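Local coordinates for protein thymidylate synthase ThyX (Streptomyces cacaoi subsp. asoensis, PDB 4P5A) that methylates UMP and dUMP at the pyrimidine ring as a flavin-dependent homotetramer of the ThyX family, probably with methylenetetrahydrofolate as the methyl donor, at residues 10-15 with 74-79; 78-83 with 206-211; 103-108 with 172-177. One frame throughout, in Å; residues are numbered along the deposited sequence.

Contact 1: 10-15 with 74-79; sequences SDITVE and VRAPIF
Strand 13-20 is the outermost strand, within this chain, of the four-stranded antiparallel sheet of the ThyX subunit, and here its first residues pair with the end of strand 69-77. The two short segments run antiparallel at 163°. Thr13 and Arg75 form the hydrogen-bonded pair: Thr13 N donates to Arg75 O at 3.1 Å and Arg75 N to Thr13 O at 2.9 Å, each donor lying in the plane of the carbonyl it meets. Val14 opposite Val74 is the next, non-hydrogen-bonded pair, a looser touch with Val14 CG2 4.4 Å from Val74 CG2; Met216 of helix 207-223 covers Val74, while Val14 is partly exposed.

The tight packing lies at Ile12, Ala76 and Pro77. Ile12, just ahead of the strand, is buried under Met211 and Val212 of the same helix. Ile12 CG2, anti to the backbone N, rests 4.0 Å from Ala76 CB.

The side with Thr13 and Arg75 is partly exposed, yet the two side chains still meet alongside each other, Thr13 OG1 3.4 Å from Arg75 CB. Beyond CD the arginine bends at chi3, and its far end is the loose part: Glu15 OE1 stays 4.9 Å from Arg75 NH2, too far for a salt bridge. Tightest among the apolar contacts is the tip of Ile12, which crosses the proline ring almost at right angles, Ile12 CD1 lying 3.5 Å from Pro77 CD.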
loop_
_atom_site.group_PDB
_atom_site.type_symbol
_atom_site.label_atom_id
_atom_site.label_comp_id
_atom_site.label_asym_id
_atom_site.label_seq_id
_atom_site.Cartn_x
_atom_site.Cartn_y
_atom_site.Cartn_z
ATOM N N SER B 10 15.538 14.370 26.926
ATOM C CA SER B 10 14.644 15.158 26.122
ATOM C C SER B 10 14.991 15.082 24.658
ATOM O O SER B 10 14.458 15.881 23.892
ATOM C CB SER B 10 14.722 16.618 26.528
ATOM O OG SER B 10 14.169 16.817 27.837
ATOM N N ASP B 11 15.951 14.248 24.283
ATOM C CA ASP B 11 16.434 14.342 22.902
ATOM C C ASP B 11 15.683 13.276 22.067
ATOM O O ASP B 11 15.214 12.266 22.594
ATOM C CB ASP B 11 17.937 14.092 22.779
ATOM C CG ASP B 11 18.384 12.763 23.404
ATOM O OD1 ASP B 11 17.667 12.184 24.259
ATOM O OD2 ASP B 11 19.477 12.271 23.036
ATOM N N ILE B 12 15.578 13.578 20.799
ATOM C CA ILE B 12 14.949 12.643 19.875
ATOM C C ILE B 12 15.958 12.552 18.774
ATOM O O ILE B 12 16.374 13.603 18.261
ATOM C CB ILE B 12 13.767 13.335 19.269
ATOM C CG1 ILE B 12 12.726 13.734 20.299
ATOM C CG2 ILE B 12 13.090 12.338 18.345
ATOM C CD1 ILE B 12 11.993 12.679 20.806
ATOM N N THR B 13 16.450 11.371 18.490
ATOM C CA THR B 13 17.572 11.291 17.553
ATOM C C THR B 13 17.220 10.525 16.294
ATOM O O THR B 13 16.400 9.611 16.302
ATOM C CB THR B 13 18.772 10.673 18.148
ATOM O OG1 THR B 13 18.537 9.328 18.351
ATOM C CG2 THR B 13 19.155 11.323 19.515
ATOM N N VAL B 14 17.803 10.968 15.211
ATOM C CA VAL B 14 17.581 10.404 13.854
ATOM C C VAL B 14 18.980 10.346 13.239
ATOM O O VAL B 14 19.758 11.362 13.248
ATOM C CB VAL B 14 16.713 11.331 13.005
ATOM C CG1 VAL B 14 16.740 10.901 11.572
ATOM C CG2 VAL B 14 15.247 11.369 13.522
ATOM N N GLU B 15 19.350 9.163 12.764
ATOM C CA GLU B 15 20.639 9.045 11.998
ATOM C C GLU B 15 20.311 8.409 10.690
ATOM O O GLU B 15 19.631 7.418 10.664
ATOM C CB GLU B 15 21.620 8.129 12.747
ATOM C CG GLU B 15 22.029 8.723 14.130
ATOM C CD GLU B 15 22.545 7.634 15.107
ATOM O OE1 GLU B 15 22.144 7.708 16.309
ATOM O OE2 GLU B 15 23.289 6.703 14.621
ATOM N N VAL B 74 15.987 5.708 14.349
ATOM C CA VAL B 74 15.263 6.716 15.090
ATOM C C VAL B 74 15.162 6.252 16.554
ATOM O O VAL B 74 14.815 5.132 16.830
ATOM C CB VAL B 74 13.792 6.830 14.535
ATOM C CG1 VAL B 74 12.983 7.895 15.358
ATOM C CG2 VAL B 74 13.839 7.253 13.023
ATOM N N ARG B 75 15.503 7.127 17.500
ATOM C CA ARG B 75 15.225 6.884 18.888
ATOM C C ARG B 75 14.254 7.920 19.469
ATOM O O ARG B 75 14.513 9.146 19.399
ATOM C CB ARG B 75 16.552 6.940 19.678
ATOM C CG ARG B 75 16.397 6.522 21.188
ATOM C CD ARG B 75 17.825 6.428 21.938
ATOM N NE ARG B 75 18.890 6.126 20.972
ATOM C CZ ARG B 75 19.327 4.904 20.653
ATOM N NH1 ARG B 75 18.841 3.810 21.255
ATOM N NH2 ARG B 75 20.268 4.770 19.737
ATOM N N ALA B 76 13.114 7.464 20.000
ATOM C CA ALA B 76 12.045 8.416 20.363
ATOM C C ALA B 76 11.167 7.669 21.333
ATOM O O ALA B 76 11.135 6.413 21.321
ATOM C CB ALA B 76 11.220 8.862 19.065
ATOM N N PRO B 77 10.338 8.420 22.137
ATOM C CA PRO B 77 9.387 7.812 23.037
ATOM C C PRO B 77 8.267 7.114 22.255
ATOM O O PRO B 77 7.964 7.504 21.101
ATOM C CB PRO B 77 8.853 9.003 23.857
ATOM C CG PRO B 77 9.034 10.215 22.948
ATOM C CD PRO B 77 10.332 9.907 22.168
ATOM N N ILE B 78 7.728 6.075 22.827
ATOM C CA ILE B 78 6.639 5.340 22.155
ATOM C C ILE B 78 5.502 6.246 21.615
ATOM O O ILE B 78 5.035 6.026 20.492
ATOM C CB ILE B 78 6.064 4.310 23.165
ATOM C CG1 ILE B 78 7.085 3.193 23.289
ATOM C CG2 ILE B 78 4.684 3.738 22.665
ATOM C CD1 ILE B 78 6.720 2.185 24.355
ATOM N N PHE B 79 5.069 7.271 22.365
ATOM C CA PHE B 79 4.004 8.038 21.778
ATOM C C PHE B 79 4.342 8.688 20.444
ATOM O O PHE B 79 3.438 8.962 19.659
ATOM C CB PHE B 79 3.382 9.073 22.728
ATOM C CG PHE B 79 4.278 10.238 23.025
ATOM C CD1 PHE B 79 5.280 10.159 24.020
ATOM C CD2 PHE B 79 4.163 11.404 22.251
ATOM C CE1 PHE B 79 6.147 11.293 24.238
ATOM C CE2 PHE B 79 5.027 12.487 22.445
ATOM C CZ PHE B 79 6.045 12.407 23.396
#

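Contact 2: 78-83 with 206-211; sequences IFTVRH and QREIEM. With 5BU (5-bromo-uridine-5'-monophosphate), chain F.
The nucleotide pocket of this ThyX enzyme is lined on one side by helix 78-84, and the start of helix 207-223 packs behind it, the two short axes crossing at -68° and 9.1 Å apart. His83 faces both ways. Its NE2 donates to OP3 of 5-bromo-UMP, 2.7 Å away and nearly straight at 166°, while the uracil lies over one ring face, its N3 toward the rim. Phe79 O sits over the centre of the opposite face. At the other nitrogen, His83 ND1 is 2.9 Å from a water that accepts from Ile209 N and also bonds Thr80 OG1, so the imidazole is gripped at both ends and its rotation fixed.

Gln206, the N-cap residue of helix 207-223, brings OE1 to the in-plane edge of the His83 ring, and Arg166 of the second subunit bonds that same oxygen. Gln206 NE2 donates to Glu208 OE2 from above the carboxylate plane and also bonds Glu163 O of the second subunit. Glu208 folds back at chi2 (76°), so that OE2 meets the in-plane edge of Phe79, with Tyr107 and Arg113 holding OE1. The tightest approach across the helices is Thr80 OG1 to Glu208 CB, 3.1 Å; beside it Thr80 CG2 packs 3.9 Å from Ile209 CD1.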
loop_
_atom_site.group_PDB
_atom_site.type_symbol
_atom_site.label_atom_id
_atom_site.label_comp_id
_atom_site.label_asym_id
_atom_site.label_seq_id
_atom_site.Cartn_x
_atom_site.Cartn_y
_atom_site.Cartn_z
ATOM N N ILE B 78 7.728 6.075 22.827
ATOM C CA ILE B 78 6.639 5.340 22.155
ATOM C C ILE B 78 5.502 6.246 21.615
ATOM O O ILE B 78 5.035 6.026 20.492
ATOM C CB ILE B 78 6.064 4.310 23.165
ATOM C CG1 ILE B 78 7.085 3.193 23.289
ATOM C CG2 ILE B 78 4.684 3.738 22.665
ATOM C CD1 ILE B 78 6.720 2.185 24.355
ATOM N N PHE B 79 5.069 7.271 22.365
ATOM C CA PHE B 79 4.004 8.038 21.778
ATOM C C PHE B 79 4.342 8.688 20.444
ATOM O O PHE B 79 3.438 8.962 19.659
ATOM C CB PHE B 79 3.382 9.073 22.728
ATOM C CG PHE B 79 4.278 10.238 23.025
ATOM C CD1 PHE B 79 5.280 10.159 24.020
ATOM C CD2 PHE B 79 4.163 11.404 22.251
ATOM C CE1 PHE B 79 6.147 11.293 24.238
ATOM C CE2 PHE B 79 5.027 12.487 22.445
ATOM C CZ PHE B 79 6.045 12.407 23.396
ATOM N N THR B 80 5.608 9.031 20.229
ATOM C CA THR B 80 6.043 9.636 18.959
ATOM C C THR B 80 6.311 8.548 17.907
ATOM O O THR B 80 6.037 8.758 16.739
ATOM C CB THR B 80 7.359 10.399 19.231
ATOM O OG1 THR B 80 7.034 11.505 20.088
ATOM C CG2 THR B 80 7.942 10.983 17.929
ATOM N N VAL B 81 6.809 7.395 18.351
ATOM C CA VAL B 81 6.889 6.263 17.366
ATOM C C VAL B 81 5.537 5.888 16.790
ATOM O O VAL B 81 5.455 5.528 15.607
ATOM C CB VAL B 81 7.522 5.048 18.066
ATOM C CG1 VAL B 81 7.632 3.828 17.109
ATOM C CG2 VAL B 81 8.947 5.465 18.453
ATOM N N ARG B 82 4.511 5.952 17.633
ATOM C CA ARG B 82 3.149 5.725 17.135
ATOM C C ARG B 82 2.833 6.667 15.977
ATOM O O ARG B 82 2.204 6.157 15.026
ATOM C CB ARG B 82 2.042 5.835 18.188
ATOM C CG ARG B 82 2.335 4.848 19.361
ATOM C CD ARG B 82 1.002 4.068 19.672
ATOM N NE ARG B 82 -0.061 4.804 20.178
ATOM C CZ ARG B 82 -1.359 4.507 19.987
ATOM N NH1 ARG B 82 -2.201 5.202 20.633
ATOM N NH2 ARG B 82 -1.805 3.562 19.161
ATOM N N HIS B 83 3.113 7.961 16.086
ATOM C CA HIS B 83 2.850 8.884 15.001
ATOM C C HIS B 83 3.630 8.465 13.729
ATOM O O HIS B 83 3.020 8.443 12.665
ATOM C CB HIS B 83 3.176 10.336 15.402
ATOM C CG HIS B 83 2.403 10.758 16.609
ATOM N ND1 HIS B 83 2.691 11.921 17.315
ATOM C CD2 HIS B 83 1.317 10.207 17.195
ATOM C CE1 HIS B 83 1.815 12.052 18.290
ATOM N NE2 HIS B 83 0.939 11.056 18.214
ATOM N N GLN B 206 2.261 17.023 16.605
ATOM C CA GLN B 206 2.925 17.143 17.877
ATOM C C GLN B 206 4.381 17.522 17.736
ATOM O O GLN B 206 5.087 17.031 16.854
ATOM C CB GLN B 206 2.748 15.836 18.689
ATOM C CG GLN B 206 3.379 15.930 20.111
ATOM C CD GLN B 206 2.681 15.136 21.217
ATOM O OE1 GLN B 206 1.692 14.528 21.000
ATOM N NE2 GLN B 206 3.183 15.294 22.518
ATOM N N ARG B 207 4.897 18.382 18.657
ATOM C CA ARG B 207 6.269 18.799 18.453
ATOM C C ARG B 207 7.319 17.656 18.329
ATOM O O ARG B 207 8.298 17.746 17.553
ATOM C CB ARG B 207 6.624 19.710 19.670
ATOM C CG ARG B 207 8.069 20.162 19.549
ATOM C CD ARG B 207 8.281 21.145 18.338
ATOM N NE ARG B 207 9.734 21.468 18.350
ATOM C CZ ARG B 207 10.526 21.453 17.283
ATOM N NH1 ARG B 207 10.017 21.229 16.086
ATOM N NH2 ARG B 207 11.840 21.683 17.414
ATOM N N GLU B 208 7.125 16.555 19.066
ATOM C CA GLU B 208 8.146 15.519 19.076
ATOM C C GLU B 208 8.279 14.807 17.728
ATOM O O GLU B 208 9.416 14.557 17.226
ATOM C CB GLU B 208 7.892 14.505 20.215
ATOM C CG GLU B 208 8.248 15.077 21.697
ATOM C CD GLU B 208 7.197 16.064 22.235
ATOM O OE1 GLU B 208 7.554 16.913 23.100
ATOM O OE2 GLU B 208 6.060 16.125 21.730
ATOM N N ILE B 209 7.154 14.466 17.088
ATOM C CA ILE B 209 7.303 13.931 15.733
ATOM C C ILE B 209 7.830 14.930 14.743
ATOM O O ILE B 209 8.595 14.567 13.821
ATOM C CB ILE B 209 5.966 13.200 15.225
ATOM C CG1 ILE B 209 6.217 12.462 13.881
ATOM C CG2 ILE B 209 4.882 14.270 15.002
ATOM C CD1 ILE B 209 7.182 11.254 14.102
ATOM N N GLU B 210 7.562 16.201 15.030
ATOM C CA GLU B 210 8.117 17.252 14.171
ATOM C C GLU B 210 9.640 17.256 14.319
ATOM O O GLU B 210 10.334 17.522 13.346
ATOM C CB GLU B 210 7.534 18.609 14.512
ATOM C CG GLU B 210 8.043 19.699 13.514
ATOM C CD GLU B 210 7.420 21.060 13.826
ATOM O OE1 GLU B 210 7.136 21.702 12.840
ATOM O OE2 GLU B 210 7.302 21.501 15.028
ATOM N N MET B 211 10.172 17.051 15.530
ATOM C CA MET B 211 11.636 16.930 15.676
ATOM C C MET B 211 12.253 15.798 14.881
ATOM O O MET B 211 13.348 15.936 14.328
ATOM C CB MET B 211 11.989 16.791 17.161
ATOM C CG MET B 211 11.530 18.048 17.981
ATOM S SD MET B 211 11.613 17.644 19.758
ATOM C CE MET B 211 13.367 17.328 19.981
HETATM P P 5BU F . -2.521 10.416 20.126
HETATM O OP1 5BU F . -2.997 9.668 21.348
HETATM O OP2 5BU F . -3.361 11.652 19.744
HETATM O OP3 5BU F . -0.981 10.729 20.142
HETATM O "O5'" 5BU F . -2.736 9.382 18.869
HETATM C "C5'" 5BU F . -3.847 8.609 18.848
HETATM C "C4'" 5BU F . -3.807 7.743 17.476
HETATM O "O4'" 5BU F . -3.867 8.691 16.353
HETATM C "C3'" 5BU F . -2.481 7.013 17.299
HETATM O "O3'" 5BU F . -2.662 5.856 16.428
HETATM C "C2'" 5BU F . -1.672 8.046 16.530
HETATM O "O2'" 5BU F . -0.629 7.397 15.769
HETATM C "C1'" 5BU F . -2.642 8.820 15.666
HETATM N N1 5BU F . -2.389 10.280 15.599
HETATM C C2 5BU F . -1.209 10.697 14.988
HETATM O O2 5BU F . -0.532 9.812 14.415
HETATM N N3 5BU F . -0.788 11.980 14.991
HETATM C C4 5BU F . -1.573 12.951 15.624
HETATM O O4 5BU F . -1.213 14.101 15.627
HETATM C C5 5BU F . -2.755 12.495 16.241
HETATM C C6 5BU F . -3.192 11.215 16.303
HETATM BR BR 5BU F . -3.962 13.839 16.948
HETATM O O HOH W 1 4.974 13.244 18.634
#

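Contact 3: 103-108 with 172-177; sequences GAAFYV and STYSVL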
loop_
_atom_site.group_PDB
_atom_site.type_symbol
_atom_site.label_atom_id
_atom_site.label_comp_id
_atom_site.label_asym_id
_atom_site.label_seq_id
_atom_site.Cartn_x
_atom_site.Cartn_y
_atom_site.Cartn_z
ATOM N N GLY B 103 15.058 -0.715 28.684
ATOM C CA GLY B 103 15.968 0.203 29.415
ATOM C C GLY B 103 15.222 1.284 30.150
ATOM O O GLY B 103 14.042 1.611 29.843
ATOM N N ALA B 104 15.918 1.932 31.076
ATOM C CA ALA B 104 15.205 2.862 31.924
ATOM C C ALA B 104 15.360 4.282 31.407
ATOM O O ALA B 104 15.724 5.161 32.139
ATOM C CB ALA B 104 15.709 2.761 33.401
ATOM N N ALA B 105 15.040 4.515 30.131
ATOM C CA ALA B 105 15.168 5.873 29.580
ATOM C C ALA B 105 13.814 6.330 29.214
ATOM O O ALA B 105 13.052 5.573 28.517
ATOM C CB ALA B 105 16.083 5.915 28.410
ATOM N N PHE B 106 13.466 7.545 29.638
ATOM C CA PHE B 106 12.063 8.049 29.546
ATOM C C PHE B 106 12.143 9.475 29.071
ATOM O O PHE B 106 13.052 10.249 29.477
ATOM C CB PHE B 106 11.290 7.993 30.914
ATOM C CG PHE B 106 11.221 6.657 31.469
ATOM C CD1 PHE B 106 12.161 6.232 32.372
ATOM C CD2 PHE B 106 10.272 5.739 30.965
ATOM C CE1 PHE B 106 12.185 4.946 32.841
ATOM C CE2 PHE B 106 10.266 4.377 31.444
ATOM C CZ PHE B 106 11.204 4.009 32.405
ATOM N N TYR B 107 11.208 9.880 28.198
ATOM C CA TYR B 107 11.234 11.212 27.664
ATOM C C TYR B 107 10.498 12.252 28.571
ATOM O O TYR B 107 9.377 12.017 29.055
ATOM C CB TYR B 107 10.517 11.234 26.246
ATOM C CG TYR B 107 10.360 12.614 25.640
ATOM C CD1 TYR B 107 9.134 13.319 25.753
ATOM C CD2 TYR B 107 11.438 13.246 24.976
ATOM C CE1 TYR B 107 8.992 14.591 25.237
ATOM C CE2 TYR B 107 11.301 14.538 24.436
ATOM C CZ TYR B 107 10.109 15.197 24.578
ATOM O OH TYR B 107 9.923 16.468 24.046
ATOM N N VAL B 108 11.123 13.426 28.697
ATOM C CA VAL B 108 10.407 14.584 29.289
ATOM C C VAL B 108 10.752 15.756 28.404
ATOM O O VAL B 108 11.869 15.849 27.912
ATOM C CB VAL B 108 10.893 14.853 30.835
ATOM C CG1 VAL B 108 10.490 13.721 31.746
ATOM C CG2 VAL B 108 12.368 15.094 30.864
ATOM N N SER B 172 6.009 7.340 27.361
ATOM C CA SER B 172 7.212 8.114 27.222
ATOM C C SER B 172 8.494 7.305 27.175
ATOM O O SER B 172 9.581 7.857 27.011
ATOM C CB SER B 172 7.296 9.090 28.415
ATOM O OG SER B 172 7.413 8.253 29.602
ATOM N N THR B 173 8.376 5.987 27.382
ATOM C CA THR B 173 9.517 5.096 27.354
ATOM C C THR B 173 10.198 5.179 25.947
ATOM O O THR B 173 9.494 5.148 24.964
ATOM C CB THR B 173 9.017 3.617 27.518
ATOM O OG1 THR B 173 8.362 3.527 28.803
ATOM C CG2 THR B 173 10.237 2.678 27.571
ATOM N N TYR B 174 11.514 5.286 25.891
ATOM C CA TYR B 174 12.204 5.369 24.580
ATOM C C TYR B 174 12.182 4.003 23.887
ATOM O O TYR B 174 12.320 2.932 24.572
ATOM C CB TYR B 174 13.652 5.791 24.781
ATOM C CG TYR B 174 13.799 7.284 24.770
ATOM C CD1 TYR B 174 13.977 7.987 23.597
ATOM C CD2 TYR B 174 13.737 8.011 25.987
ATOM C CE1 TYR B 174 14.121 9.406 23.619
ATOM C CE2 TYR B 174 13.928 9.377 26.026
ATOM C CZ TYR B 174 14.145 10.064 24.833
ATOM O OH TYR B 174 14.358 11.411 24.806
ATOM N N SER B 175 11.995 4.060 22.555
ATOM C CA SER B 175 12.160 2.913 21.732
ATOM C C SER B 175 13.113 3.295 20.574
ATOM O O SER B 175 13.531 4.444 20.463
ATOM C CB SER B 175 10.739 2.485 21.256
ATOM O OG SER B 175 10.834 1.137 20.709
ATOM N N VAL B 176 13.529 2.297 19.793
ATOM C CA VAL B 176 14.488 2.508 18.763
ATOM C C VAL B 176 14.029 1.676 17.587
ATOM O O VAL B 176 13.547 0.552 17.812
ATOM C CB VAL B 176 15.918 2.143 19.200
ATOM C CG1 VAL B 176 16.095 0.713 19.568
ATOM C CG2 VAL B 176 16.908 2.538 18.165
ATOM N N LEU B 177 14.146 2.192 16.375
ATOM C CA LEU B 177 13.673 1.405 15.207
ATOM C C LEU B 177 14.434 1.893 13.961
ATOM O O LEU B 177 15.018 2.991 13.949
ATOM C CB LEU B 177 12.126 1.648 14.985
ATOM C CG LEU B 177 11.725 3.073 14.618
ATOM C CD1 LEU B 177 10.349 3.001 13.809
ATOM C CD2 LEU B 177 11.411 4.025 15.776
HETATM O O HOH W 2 13.971 2.588 26.674
#
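Two backbone hydrogen bonds tie these segments together around the bridged pair Phe106 and Thr173. Tyr174 N donates to Ala105 O at 3.1 Å and almost straight, 173°; Tyr107 N donates to Ser172 O at 2.9 Å. Each donor lies some 30° above its carbonyl plane. The pairing stops at this single bridge, because the two short strands cross at 99° and separate.

Against the bridge lies the Tyr174 ring, its in-plane edge along the backbone of Ala105 and Phe106. Tyr174 CE2 comes 3.9 Å from Tyr107 CB, and Tyr174 OH meets the in-plane edge of the Tyr107 ring, 3.5 Å from Tyr107 CD2. That oxygen is held by the carbonyl of Asp11, whereas the Tyr107 hydroxyl bonds Glu208. Thr173 runs alongside Phe106 and sets OG1 at the ring edge, 3.4 Å from Phe106 CE2; Pro170 O bonds the same hydroxyl. A water donates to Tyr174 O at 2.7 Å and, weakly, to Gly103 O.

Strand 105-107 is thus joined crosswise to the start of strand 174-181 in the central sheet, while strand 7-9 runs parallel beside it and helix 131-157 packs Tyr145 and Phe149 against Phe106.

Contacts 1 and 2 share Ile78 and Phe79, where strand 69-77 passes into helix 78-84, and Ile12 CG1 meets Met211 CE at 3.7 Å. Contact 3 joins the same junction: Ile78 N and Thr173 O, 2.9 Å apart, probably hydrogen bond. Contacts 1 and 3 are sewn together by Asp11 O and Tyr174 OH, 2.5 Å apart, and by Ser10 OG and Val108 O. Tyr107 OH reaches contact 2 at Glu208 OE1, 2.6 Å away. Contact 2 touches the nucleotide directly; the side chains of Pro77 in contact 1 and Thr173 in contact 3 are about 10 and 9 Å from a bound 5-bromo-UMP.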